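Local structure of hypothetical protein PH0156 (Pyrococcus horikoshii, 2P62) at residues I3-I7 and E237-G241; Y25-A30 and L51-K55; G43-E48 and H64-R70. The protein is of unknown function but belongs to the DUF3226 family of the Toprim-like clan, named after the domain shared by topoisomerases and primases. All blocks are in the same frame, centred on the assembly; numbering follows the deposited sequence.

Contact 1: residues I3-I7 and E237-G241; sequences IKLII and ERMVG
The extended side chain of Lys4 reaches end-on toward the carboxyl end of helix 233-239, where its ammonium nitrogen meets the last backbone oxygens of the protein. Lys4 NZ donates to Met239 O at 2.6 Å from above the carbonyl plane, 57° out of it. A second hydrogen bond, 3.0 Å from Lys4 NZ to Gly241 O, runs nearly straight out along the C=O of the terminal carboxylate. Glu91 on the adjoining strand adds a salt bridge, so this buried cation sits among a helix carboxyl end and two carboxylates, surroundings likely to stabilise its charge. In the Toprim-like fold, strand 2-7 is an inner strand of the sheet, running parallel to both neighbours, 58-63 and 89-97; helix 233-239 brings the end of the chain back over the face from which Lys4 and Ile6 project. Two residues on from Lys4, Ile6 meets the Met239 side chain at about a right angle. With CG1 anti to its carbonyl carbon (chi1 -56°), Ile6 presents CD1 at 3.7 Å and CG2 at 3.9 Å to Met239 CE, so one methyl touches two branches. Tyr93 of strand 89-97 also packs against Met239.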
ATOM      1  N   ILE A   3      -8.908  12.355 -25.246  1.00 26.35           N
ATOM      2  CA  ILE A   3      -8.211  12.211 -23.982  1.00 27.37           C
ATOM      3  C   ILE A   3      -8.809  13.080 -22.896  1.00 28.11           C
ATOM      4  O   ILE A   3      -9.057  14.265 -23.109  1.00 28.76           O
ATOM      5  CB  ILE A   3      -6.731  12.606 -24.098  1.00 29.10           C
ATOM      6  CG1 ILE A   3      -6.048  11.844 -25.228  1.00 28.71           C
ATOM      7  CG2 ILE A   3      -6.020  12.285 -22.794  1.00 29.48           C
ATOM      8  CD1 ILE A   3      -4.653  12.328 -25.466  1.00 29.22           C
ATOM      9  N   LYS A   4      -9.026  12.475 -21.733  1.00 26.73           N
ATOM     10  CA  LYS A   4      -9.556  13.166 -20.569  1.00 25.79           C
ATOM     11  C   LYS A   4      -8.588  12.898 -19.419  1.00 27.05           C
ATOM     12  O   LYS A   4      -8.156  11.762 -19.215  1.00 27.14           O
ATOM     13  CB  LYS A   4     -10.939  12.631 -20.208  1.00 27.16           C
ATOM     14  CG  LYS A   4     -11.951  12.722 -21.331  1.00 26.32           C
ATOM     15  CD  LYS A   4     -13.340  12.427 -20.822  1.00 25.54           C
ATOM     16  CE  LYS A   4     -14.364  12.465 -21.952  1.00 23.97           C
ATOM     17  NZ  LYS A   4     -15.732  12.257 -21.397  1.00 21.21           N
ATOM     18  N   LEU A   5      -8.243  13.949 -18.681  1.00 26.42           N
ATOM     19  CA  LEU A   5      -7.323  13.839 -17.557  1.00 25.22           C
ATOM     20  C   LEU A   5      -8.063  13.843 -16.216  1.00 25.52           C
ATOM     21  O   LEU A   5      -8.898  14.713 -15.947  1.00 24.43           O
ATOM     22  CB  LEU A   5      -6.316  14.996 -17.601  1.00 27.14           C
ATOM     23  CG  LEU A   5      -5.244  15.073 -16.506  1.00 29.22           C
ATOM     24  CD1 LEU A   5      -4.392  13.802 -16.543  1.00 27.66           C
ATOM     25  CD2 LEU A   5      -4.367  16.310 -16.718  1.00 25.41           C
ATOM     26  N   ILE A   6      -7.755  12.851 -15.386  1.00 25.18           N
ATOM     27  CA  ILE A   6      -8.352  12.727 -14.063  1.00 24.30           C
ATOM     28  C   ILE A   6      -7.250  12.835 -13.010  1.00 24.37           C
ATOM     29  O   ILE A   6      -6.331  12.016 -12.965  1.00 22.03           O
ATOM     30  CB  ILE A   6      -9.087  11.383 -13.891  1.00 23.90           C
ATOM     31  CG1 ILE A   6     -10.134  11.219 -15.000  1.00 23.82           C
ATOM     32  CG2 ILE A   6      -9.743  11.336 -12.507  1.00 25.60           C
ATOM     33  CD1 ILE A   6     -11.034   9.991 -14.865  1.00 20.43           C
ATOM     34  N   ILE A   7      -7.348  13.865 -12.174  1.00 25.79           N
ATOM     35  CA  ILE A   7      -6.364  14.111 -11.128  1.00 24.81           C
ATOM     36  C   ILE A   7      -6.939  13.852  -9.743  1.00 25.35           C
ATOM     37  O   ILE A   7      -7.909  14.488  -9.336  1.00 25.51           O
ATOM     38  CB  ILE A   7      -5.861  15.568 -11.166  1.00 23.21           C
ATOM     39  CG1 ILE A   7      -5.387  15.924 -12.584  1.00 23.54           C
ATOM     40  CG2 ILE A   7      -4.727  15.740 -10.147  1.00 23.55           C
ATOM     41  CD1 ILE A   7      -5.024  17.393 -12.773  1.00 21.35           C
ATOM     42  N   GLU A 237     -20.737   9.586 -15.249  1.00 28.68           N
ATOM     43  CA  GLU A 237     -21.364   9.604 -16.564  1.00 31.77           C
ATOM     44  C   GLU A 237     -20.786  10.694 -17.460  1.00 30.77           C
ATOM     45  O   GLU A 237     -20.905  10.622 -18.677  1.00 29.10           O
ATOM     46  CB  GLU A 237     -22.886   9.745 -16.420  1.00 33.35           C
ATOM     47  CG  GLU A 237     -23.498   8.642 -15.559  1.00 36.46           C
ATOM     48  CD  GLU A 237     -25.012   8.703 -15.487  1.00 40.00           C
ATOM     49  OE1 GLU A 237     -25.567   9.824 -15.444  1.00 41.23           O
ATOM     50  OE2 GLU A 237     -25.648   7.628 -15.457  1.00 41.23           O
ATOM     51  N   ARG A 238     -20.142  11.684 -16.851  1.00 29.81           N
ATOM     52  CA  ARG A 238     -19.522  12.770 -17.598  1.00 30.03           C
ATOM     53  C   ARG A 238     -18.154  12.298 -18.097  1.00 29.23           C
ATOM     54  O   ARG A 238     -17.806  12.477 -19.271  1.00 27.06           O
ATOM     55  CB  ARG A 238     -19.355  13.996 -16.701  1.00 32.24           C
ATOM     56  CG  ARG A 238     -19.640  15.307 -17.400  1.00 38.57           C
ATOM     57  CD  ARG A 238     -21.032  15.272 -18.000  1.00 45.52           C
ATOM     58  NE  ARG A 238     -21.379  16.497 -18.713  1.00 51.89           N
ATOM     59  CZ  ARG A 238     -21.699  17.643 -18.123  1.00 54.11           C
ATOM     60  NH1 ARG A 238     -22.001  18.698 -18.867  1.00 56.55           N
ATOM     61  NH2 ARG A 238     -21.722  17.733 -16.797  1.00 53.21           N
ATOM     62  N   MET A 239     -17.390  11.698 -17.182  1.00 27.48           N
ATOM     63  CA  MET A 239     -16.066  11.164 -17.475  1.00 26.24           C
ATOM     64  C   MET A 239     -16.188  10.241 -18.684  1.00 27.89           C
ATOM     65  O   MET A 239     -15.420  10.338 -19.641  1.00 27.36           O
ATOM     66  CB  MET A 239     -15.528  10.376 -16.268  1.00 24.21           C
ATOM     67  CG  MET A 239     -15.289  11.185 -14.980  1.00 19.17           C
ATOM     68  SD  MET A 239     -14.699  10.134 -13.609  1.00 14.41           S
ATOM     69  CE  MET A 239     -13.671  11.311 -12.684  1.00 19.18           C
ATOM     70  N   VAL A 240     -17.170   9.350 -18.641  1.00 29.74           N
ATOM     71  CA  VAL A 240     -17.388   8.428 -19.739  1.00 33.16           C
ATOM     72  C   VAL A 240     -18.402   9.052 -20.689  1.00 35.04           C
ATOM     73  O   VAL A 240     -19.075  10.015 -20.336  1.00 37.82           O
ATOM     74  CB  VAL A 240     -17.908   7.086 -19.222  1.00 33.96           C
ATOM     75  CG1 VAL A 240     -18.053   6.119 -20.368  1.00 41.30           C
ATOM     76  CG2 VAL A 240     -16.940   6.530 -18.196  1.00 33.53           C
ATOM     77  N   GLY A 241     -18.523   8.532 -21.899  1.00 34.84           N
ATOM     78  CA  GLY A 241     -19.481   9.139 -22.805  1.00 37.34           C
ATOM     79  C   GLY A 241     -19.244  10.624 -23.077  1.00 35.91           C
ATOM     80  O   GLY A 241     -18.179  11.157 -22.697  1.00 35.08           O
ATOM     81  OXT GLY A 241     -20.117  11.267 -23.693  1.00 36.68           O
TER

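Contact 2: residues Y25-A30 and L51-K55; sequences YGFREA and LVLEK
Residues 28-30 pair antiparallel with strand 51-55: Arg28 and Glu54 form a hydrogen-bonded pair, Glu29 and Leu53 the non-hydrogen-bonded pair beside it. Arg28 N donates to Glu54 O at 2.8 Å, Glu54 N returns the bond to Arg28 O at 2.6 Å, and Ala30 N reaches Val52 O at 2.7 Å. Just before the strand, Phe27 turns one face of its ring to Lys55. Lys55 CB stands 3.5 Å from the ring centroid of Phe27 and only 6° off the normal, a CH-pi contact squarely over the face, while Leu53 C lies at the ring edge. With Lys55 CG anti to its backbone N (chi1 -180°), the aliphatic chain continues across the ring, CD coming within 3.8 Å of Phe27 CD2. Replacing Phe27 by an alanine would probably leave Lys55 CB without the aromatic face it rests on and open a gap beside Val240, Ile58 and Leu60, which the ring also touches. Farther along, the extended Glu29 chain crosses Leu51 at about a right angle, its OE1 3.5 Å from Leu51 CD1. Leu53 CD2 packs against Glu29 CA, the side chains of Glu29 and Leu53 lying on the same face of the sheet. Past the short strand, Ala30 CB meets Val52 CB at 3.6 Å. Arg28 leaves the sheet on the face it shares with Glu54, its chain bending at chi2 and chi3 to carry the guanidinium away to a salt bridge with Glu22 of helix 11-23. Such a short antiparallel strand closes one margin of this Toprim-like domain's mixed sheet, outermost within the chain on that side.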
ATOM      1  N   TYR A  25     -18.011   0.449 -16.111  1.00 30.87           N
ATOM      2  CA  TYR A  25     -18.184   1.063 -17.428  1.00 30.05           C
ATOM      3  C   TYR A  25     -17.437   0.425 -18.590  1.00 27.89           C
ATOM      4  O   TYR A  25     -17.400   0.993 -19.669  1.00 26.55           O
ATOM      5  CB  TYR A  25     -17.869   2.570 -17.381  1.00 29.17           C
ATOM      6  CG  TYR A  25     -18.801   3.339 -16.483  1.00 27.72           C
ATOM      7  CD1 TYR A  25     -18.477   3.565 -15.155  1.00 28.25           C
ATOM      8  CD2 TYR A  25     -20.045   3.770 -16.939  1.00 29.04           C
ATOM      9  CE1 TYR A  25     -19.363   4.195 -14.295  1.00 30.69           C
ATOM     10  CE2 TYR A  25     -20.949   4.406 -16.083  1.00 28.55           C
ATOM     11  CZ  TYR A  25     -20.597   4.611 -14.760  1.00 30.91           C
ATOM     12  OH  TYR A  25     -21.470   5.219 -13.886  1.00 32.33           O
ATOM     13  N   GLY A  26     -16.835  -0.740 -18.371  1.00 28.87           N
ATOM     14  CA  GLY A  26     -16.141  -1.420 -19.449  1.00 28.13           C
ATOM     15  C   GLY A  26     -14.797  -0.873 -19.883  1.00 29.19           C
ATOM     16  O   GLY A  26     -14.255  -1.300 -20.897  1.00 30.21           O
ATOM     17  N   PHE A  27     -14.239   0.068 -19.140  1.00 28.48           N
ATOM     18  CA  PHE A  27     -12.945   0.595 -19.527  1.00 31.82           C
ATOM     19  C   PHE A  27     -11.841  -0.426 -19.249  1.00 33.58           C
ATOM     20  O   PHE A  27     -11.916  -1.190 -18.285  1.00 32.89           O
ATOM     21  CB  PHE A  27     -12.679   1.905 -18.783  1.00 31.67           C
ATOM     22  CG  PHE A  27     -13.144   3.121 -19.524  1.00 30.63           C
ATOM     23  CD1 PHE A  27     -12.247   3.863 -20.283  1.00 31.18           C
ATOM     24  CD2 PHE A  27     -14.475   3.511 -19.490  1.00 29.13           C
ATOM     25  CE1 PHE A  27     -12.665   4.981 -21.003  1.00 30.52           C
ATOM     26  CE2 PHE A  27     -14.907   4.629 -20.209  1.00 30.24           C
ATOM     27  CZ  PHE A  27     -13.999   5.365 -20.967  1.00 29.60           C
ATOM     28  N   ARG A  28     -10.824  -0.447 -20.109  1.00 37.40           N
ATOM     29  CA  ARG A  28      -9.702  -1.371 -19.954  1.00 42.09           C
ATOM     30  C   ARG A  28      -8.367  -0.625 -19.855  1.00 42.84           C
ATOM     31  O   ARG A  28      -8.193   0.436 -20.450  1.00 41.25           O
ATOM     32  CB  ARG A  28      -9.665  -2.343 -21.135  1.00 44.62           C
ATOM     33  CG  ARG A  28      -8.728  -3.526 -20.931  1.00 51.52           C
ATOM     34  CD  ARG A  28      -9.049  -4.268 -19.627  1.00 54.96           C
ATOM     35  NE  ARG A  28      -8.162  -3.905 -18.516  1.00 54.21           N
ATOM     36  CZ  ARG A  28      -8.512  -3.971 -17.234  1.00 55.26           C
ATOM     37  NH1 ARG A  28      -9.734  -4.374 -16.898  1.00 55.50           N
ATOM     38  NH2 ARG A  28      -7.636  -3.655 -16.288  1.00 56.51           N
ATOM     39  N   GLU A  29      -7.423  -1.178 -19.101  1.00 46.93           N
ATOM     40  CA  GLU A  29      -6.117  -0.539 -18.951  1.00 51.64           C
ATOM     41  C   GLU A  29      -5.279  -0.644 -20.226  1.00 54.78           C
ATOM     42  O   GLU A  29      -5.228  -1.698 -20.857  1.00 53.32           O
ATOM     43  CB  GLU A  29      -5.353  -1.161 -17.777  1.00 50.64           C
ATOM     44  CG  GLU A  29      -3.994  -0.520 -17.511  1.00 51.54           C
ATOM     45  CD  GLU A  29      -3.456  -0.848 -16.131  1.00 52.30           C
ATOM     46  OE1 GLU A  29      -2.320  -0.429 -15.816  1.00 51.76           O
ATOM     47  OE2 GLU A  29      -4.177  -1.518 -15.357  1.00 52.53           O
ATOM     48  N   ALA A  30      -4.627   0.456 -20.597  1.00 60.74           N
ATOM     49  CA  ALA A  30      -3.788   0.511 -21.795  1.00 67.60           C
ATOM     50  C   ALA A  30      -2.878  -0.704 -21.913  1.00 73.31           C
ATOM     51  O   ALA A  30      -2.398  -1.229 -20.909  1.00 74.30           O
ATOM     52  CB  ALA A  30      -2.953   1.778 -21.787  1.00 67.70           C
ATOM     53  N   LEU A  51      -2.017   6.002 -14.828  1.00 34.88           N
ATOM     54  CA  LEU A  51      -2.890   4.911 -15.210  1.00 31.32           C
ATOM     55  C   LEU A  51      -3.699   5.348 -16.431  1.00 30.11           C
ATOM     56  O   LEU A  51      -4.315   6.418 -16.434  1.00 28.91           O
ATOM     57  CB  LEU A  51      -3.810   4.567 -14.046  1.00 29.07           C
ATOM     58  CG  LEU A  51      -4.890   3.522 -14.279  1.00 30.18           C
ATOM     59  CD1 LEU A  51      -4.281   2.150 -14.566  1.00 25.52           C
ATOM     60  CD2 LEU A  51      -5.772   3.487 -13.038  1.00 28.18           C
ATOM     61  N   VAL A  52      -3.674   4.525 -17.475  1.00 28.38           N
ATOM     62  CA  VAL A  52      -4.405   4.818 -18.703  1.00 26.02           C
ATOM     63  C   VAL A  52      -5.501   3.787 -18.943  1.00 27.22           C
ATOM     64  O   VAL A  52      -5.224   2.611 -19.170  1.00 26.49           O
ATOM     65  CB  VAL A  52      -3.474   4.832 -19.931  1.00 24.83           C
ATOM     66  CG1 VAL A  52      -4.272   5.190 -21.184  1.00 26.07           C
ATOM     67  CG2 VAL A  52      -2.358   5.829 -19.730  1.00 22.35           C
ATOM     68  N   LEU A  53      -6.747   4.242 -18.883  1.00 26.98           N
ATOM     69  CA  LEU A  53      -7.893   3.378 -19.101  1.00 28.38           C
ATOM     70  C   LEU A  53      -8.518   3.780 -20.430  1.00 29.41           C
ATOM     71  O   LEU A  53      -8.663   4.972 -20.714  1.00 28.72           O
ATOM     72  CB  LEU A  53      -8.912   3.550 -17.970  1.00 25.94           C
ATOM     73  CG  LEU A  53      -8.418   3.342 -16.539  1.00 28.11           C
ATOM     74  CD1 LEU A  53      -9.614   3.376 -15.587  1.00 25.05           C
ATOM     75  CD2 LEU A  53      -7.682   2.001 -16.417  1.00 26.84           C
ATOM     76  N   GLU A  54      -8.886   2.792 -21.242  1.00 29.72           N
ATOM     77  CA  GLU A  54      -9.481   3.075 -22.546  1.00 30.42           C
ATOM     78  C   GLU A  54     -10.725   2.264 -22.879  1.00 28.86           C
ATOM     79  O   GLU A  54     -10.904   1.150 -22.388  1.00 28.02           O
ATOM     80  CB  GLU A  54      -8.443   2.855 -23.649  1.00 30.61           C
ATOM     81  CG  GLU A  54      -7.238   3.760 -23.542  1.00 35.14           C
ATOM     82  CD  GLU A  54      -6.212   3.497 -24.627  1.00 35.44           C
ATOM     83  OE1 GLU A  54      -5.211   4.238 -24.689  1.00 39.48           O
ATOM     84  OE2 GLU A  54      -6.409   2.550 -25.414  1.00 36.68           O
ATOM     85  N   LYS A  55     -11.573   2.846 -23.726  1.00 28.41           N
ATOM     86  CA  LYS A  55     -12.808   2.226 -24.196  1.00 28.00           C
ATOM     87  C   LYS A  55     -13.319   3.024 -25.390  1.00 29.44           C
ATOM     88  O   LYS A  55     -13.428   4.250 -25.330  1.00 29.80           O
ATOM     89  CB  LYS A  55     -13.864   2.218 -23.097  1.00 30.81           C
ATOM     90  CG  LYS A  55     -15.181   1.580 -23.497  1.00 32.96           C
ATOM     91  CD  LYS A  55     -16.173   1.707 -22.356  1.00 35.77           C
ATOM     92  CE  LYS A  55     -17.564   1.264 -22.758  1.00 37.12           C
ATOM     93  NZ  LYS A  55     -17.544  -0.111 -23.294  1.00 37.19           N
TER

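Contact 3: residues G43-E48 and H64-R70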
ATOM      1  N   GLY A  43       3.584  18.053 -18.161  1.00 58.19           N
ATOM      2  CA  GLY A  43       4.028  18.691 -16.935  1.00 57.12           C
ATOM      3  C   GLY A  43       4.101  17.748 -15.749  1.00 57.81           C
ATOM      4  O   GLY A  43       4.118  18.185 -14.596  1.00 56.23           O
ATOM      5  N   PHE A  44       4.142  16.449 -16.027  1.00 59.21           N
ATOM      6  CA  PHE A  44       4.226  15.443 -14.973  1.00 61.63           C
ATOM      7  C   PHE A  44       5.655  15.380 -14.435  1.00 64.15           C
ATOM      8  O   PHE A  44       6.585  15.901 -15.057  1.00 64.58           O
ATOM      9  CB  PHE A  44       3.813  14.070 -15.519  1.00 59.57           C
ATOM     10  CG  PHE A  44       2.368  13.989 -15.943  1.00 57.04           C
ATOM     11  CD1 PHE A  44       1.938  12.983 -16.808  1.00 56.55           C
ATOM     12  CD2 PHE A  44       1.436  14.915 -15.482  1.00 55.69           C
ATOM     13  CE1 PHE A  44       0.601  12.905 -17.217  1.00 55.42           C
ATOM     14  CE2 PHE A  44       0.100  14.848 -15.881  1.00 54.84           C
ATOM     15  CZ  PHE A  44      -0.318  13.839 -16.750  1.00 54.79           C
ATOM     16  N   ARG A  45       5.827  14.755 -13.273  1.00 66.86           N
ATOM     17  CA  ARG A  45       7.152  14.629 -12.679  1.00 68.56           C
ATOM     18  C   ARG A  45       7.961  13.557 -13.401  1.00 69.05           C
ATOM     19  O   ARG A  45       7.403  12.714 -14.109  1.00 68.54           O
ATOM     20  CB  ARG A  45       7.055  14.296 -11.189  1.00 69.26           C
ATOM     21  CG  ARG A  45       6.278  13.037 -10.873  1.00 71.15           C
ATOM     22  CD  ARG A  45       6.301  12.723  -9.378  1.00 72.18           C
ATOM     23  NE  ARG A  45       5.855  13.849  -8.558  1.00 73.77           N
ATOM     24  CZ  ARG A  45       6.641  14.842  -8.144  1.00 74.47           C
ATOM     25  NH1 ARG A  45       6.140  15.823  -7.403  1.00 75.18           N
ATOM     26  NH2 ARG A  45       7.929  14.851  -8.457  1.00 74.29           N
ATOM     27  N   ILE A  46       9.276  13.605 -13.208  1.00 69.70           N
ATOM     28  CA  ILE A  46      10.227  12.686 -13.834  1.00 70.49           C
ATOM     29  C   ILE A  46       9.772  11.266 -14.170  1.00 70.02           C
ATOM     30  O   ILE A  46       9.376  10.993 -15.306  1.00 70.89           O
ATOM     31  CB  ILE A  46      11.540  12.592 -13.005  1.00 71.64           C
ATOM     32  CG1 ILE A  46      11.287  12.983 -11.541  1.00 72.17           C
ATOM     33  CG2 ILE A  46      12.604  13.490 -13.627  1.00 71.77           C
ATOM     34  CD1 ILE A  46      10.348  12.057 -10.788  1.00 72.76           C
ATOM     35  N   GLY A  47       9.836  10.364 -13.193  1.00 68.78           N
ATOM     36  CA  GLY A  47       9.456   8.982 -13.438  1.00 66.62           C
ATOM     37  C   GLY A  47       8.051   8.607 -13.015  1.00 65.08           C
ATOM     38  O   GLY A  47       7.855   7.724 -12.180  1.00 64.97           O
ATOM     39  N   GLU A  48       7.063   9.270 -13.600  1.00 63.71           N
ATOM     40  CA  GLU A  48       5.677   8.992 -13.268  1.00 61.48           C
ATOM     41  C   GLU A  48       4.984   8.177 -14.350  1.00 59.56           C
ATOM     42  O   GLU A  48       5.065   8.502 -15.536  1.00 59.25           O
ATOM     43  CB  GLU A  48       4.910  10.299 -13.045  1.00 61.80           C
ATOM     44  CG  GLU A  48       3.414  10.096 -12.869  1.00 62.38           C
ATOM     45  CD  GLU A  48       2.746  11.254 -12.171  1.00 63.00           C
ATOM     46  OE1 GLU A  48       2.797  12.386 -12.698  1.00 64.27           O
ATOM     47  OE2 GLU A  48       2.172  11.027 -11.086  1.00 62.86           O
ATOM     48  N   HIS A  64      -2.025  10.601  -9.765  1.00 37.79           N
ATOM     49  CA  HIS A  64      -2.144  10.873  -8.335  1.00 43.73           C
ATOM     50  C   HIS A  64      -0.763  11.167  -7.752  1.00 47.90           C
ATOM     51  O   HIS A  64       0.241  11.057  -8.456  1.00 48.33           O
ATOM     52  CB  HIS A  64      -2.752   9.682  -7.597  1.00 43.15           C
ATOM     53  CG  HIS A  64      -1.838   8.502  -7.495  1.00 44.84           C
ATOM     54  ND1 HIS A  64      -1.695   7.578  -8.507  1.00 45.48           N
ATOM     55  CD2 HIS A  64      -1.009   8.103  -6.502  1.00 43.12           C
ATOM     56  CE1 HIS A  64      -0.820   6.661  -8.142  1.00 44.30           C
ATOM     57  NE2 HIS A  64      -0.389   6.956  -6.930  1.00 44.77           N
ATOM     58  N   ALA A  65      -0.724  11.525  -6.466  1.00 52.72           N
ATOM     59  CA  ALA A  65       0.523  11.849  -5.760  1.00 57.28           C
ATOM     60  C   ALA A  65       1.370  12.810  -6.595  1.00 60.77           C
ATOM     61  O   ALA A  65       2.599  12.698  -6.653  1.00 61.99           O
ATOM     62  CB  ALA A  65       1.314  10.565  -5.456  1.00 54.63           C
ATOM     63  N   GLU A  66       0.698  13.748  -7.252  1.00 64.59           N
ATOM     64  CA  GLU A  66       1.388  14.714  -8.085  1.00 68.08           C
ATOM     65  C   GLU A  66       1.994  15.811  -7.214  1.00 69.79           C
ATOM     66  O   GLU A  66       3.106  16.277  -7.470  1.00 70.80           O
ATOM     67  CB  GLU A  66       0.418  15.324  -9.102  1.00 68.83           C
ATOM     68  CG  GLU A  66       1.107  15.839 -10.357  1.00 71.16           C
ATOM     69  CD  GLU A  66       1.706  14.712 -11.187  1.00 72.04           C
ATOM     70  OE1 GLU A  66       2.538  14.987 -12.081  1.00 72.29           O
ATOM     71  OE2 GLU A  66       1.332  13.546 -10.945  1.00 73.28           O
ATOM     72  N   GLY A  67       1.264  16.207  -6.175  1.00 70.34           N
ATOM     73  CA  GLY A  67       1.745  17.251  -5.287  1.00 71.47           C
ATOM     74  C   GLY A  67       0.799  18.437  -5.240  1.00 72.45           C
ATOM     75  O   GLY A  67       0.350  18.931  -6.277  1.00 73.09           O
ATOM     76  N   LYS A  68       0.495  18.897  -4.032  1.00 72.82           N
ATOM     77  CA  LYS A  68      -0.408  20.028  -3.837  1.00 71.97           C
ATOM     78  C   LYS A  68       0.126  21.266  -4.562  1.00 71.23           C
ATOM     79  O   LYS A  68      -0.623  22.197  -4.860  1.00 71.85           O
ATOM     80  CB  LYS A  68      -0.539  20.327  -2.340  1.00 71.64           C
ATOM     81  CG  LYS A  68      -1.779  21.122  -1.944  1.00 70.98           C
ATOM     82  CD  LYS A  68      -3.028  20.259  -2.012  1.00 69.85           C
ATOM     83  CE  LYS A  68      -4.240  20.984  -1.452  1.00 68.66           C
ATOM     84  NZ  LYS A  68      -5.421  20.085  -1.373  1.00 67.37           N
ATOM     85  N   GLN A  69       1.424  21.258  -4.854  1.00 69.24           N
ATOM     86  CA  GLN A  69       2.072  22.383  -5.516  1.00 67.23           C
ATOM     87  C   GLN A  69       2.373  22.137  -6.994  1.00 64.68           C
ATOM     88  O   GLN A  69       2.819  23.042  -7.707  1.00 63.55           O
ATOM     89  CB  GLN A  69       3.365  22.716  -4.776  1.00 69.80           C
ATOM     90  CG  GLN A  69       4.056  23.973  -5.249  1.00 73.23           C
ATOM     91  CD  GLN A  69       5.282  24.292  -4.425  1.00 75.09           C
ATOM     92  OE1 GLN A  69       5.192  24.480  -3.211  1.00 76.44           O
ATOM     93  NE2 GLN A  69       6.439  24.350  -5.078  1.00 75.51           N
ATOM     94  N   ARG A  70       2.125  20.914  -7.456  1.00 61.39           N
ATOM     95  CA  ARG A  70       2.390  20.568  -8.845  1.00 56.86           C
ATOM     96  C   ARG A  70       1.123  20.556  -9.704  1.00 53.58           C
ATOM     97  O   ARG A  70       1.209  20.622 -10.931  1.00 52.68           O
ATOM     98  CB  ARG A  70       3.081  19.204  -8.928  1.00 59.21           C
ATOM     99  CG  ARG A  70       4.083  19.104 -10.074  1.00 61.31           C
ATOM    100  CD  ARG A  70       4.381  17.668 -10.469  1.00 62.19           C
ATOM    101  NE  ARG A  70       5.358  17.600 -11.554  1.00 64.48           N
ATOM    102  CZ  ARG A  70       6.661  17.831 -11.408  1.00 66.44           C
ATOM    103  NH1 ARG A  70       7.155  18.143 -10.215  1.00 66.74           N
ATOM    104  NH2 ARG A  70       7.472  17.754 -12.455  1.00 66.96           N
TER
HETATM  105  O   HOH W   1       0.321   9.045 -11.097  1.00 39.85           O
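Two irregular loops, 43-48 and 64-70, face each other with their backbones well apart, the nearest CA atoms being those of Arg45 and Glu66 at 7.4 Å. In this Toprim-like fold they flank the hairpin of strands 51-55 and 58-63, the first loop leading into it and the second leaving it for helix 71-84. Arg70 reaches across with its chain extended from CG to NE and spans two successive carbonyls by weak hydrogen bonds, NE to Gly43 O and NH2 to Phe44 O, both 3.3 Å, with the acceptors at the guanidinium edge. One face of that guanidinium is covered by Arg45, whose CB lies 3.5 Å above the plane, over its centre. Arg45 CG sits between its backbone N and carbonyl carbon (chi1 57°); the chain then bends at chi3, and NH1 donates back to Glu66 O at 3.1 Å. Glu66 OE1 lies obliquely by the Phe44 ring and makes a long salt bridge with Arg70 NE. The carboxylates of Glu48 and Glu66 meet with their planes only 20° apart, Glu48 OE1 2.6 Å from Glu66 OE2. A water on the His64 side of Glu48 accepts from His64 N at 3.1 Å and donates to Glu48 OE2 at 2.7 Å.

Contacts 1 and 2 lie closest, their centres about 11 Å apart, and meet at the carboxyl terminus: Val240 CG2 packs 3.4 Å from Phe27 CE2, so the end of the chain covers part of the sheet margin as well as strand 2-7. Contact 3, with its centre about 19 Å from that of contact 1, touches it through the opposite side of strand 2-7, where Leu5 CD1 is 4.1 Å from Phe44 CZ. Contacts 2 and 3, about 21 Å apart between centres, are nested inside the loop closed by contact 1, and their segments alternate along the chain. No ligand marks a site, although strand 2-7 leads to Glu9, probably the conserved glutamate of Toprim domains, whose backbone bonds to Ala65 of contact 3.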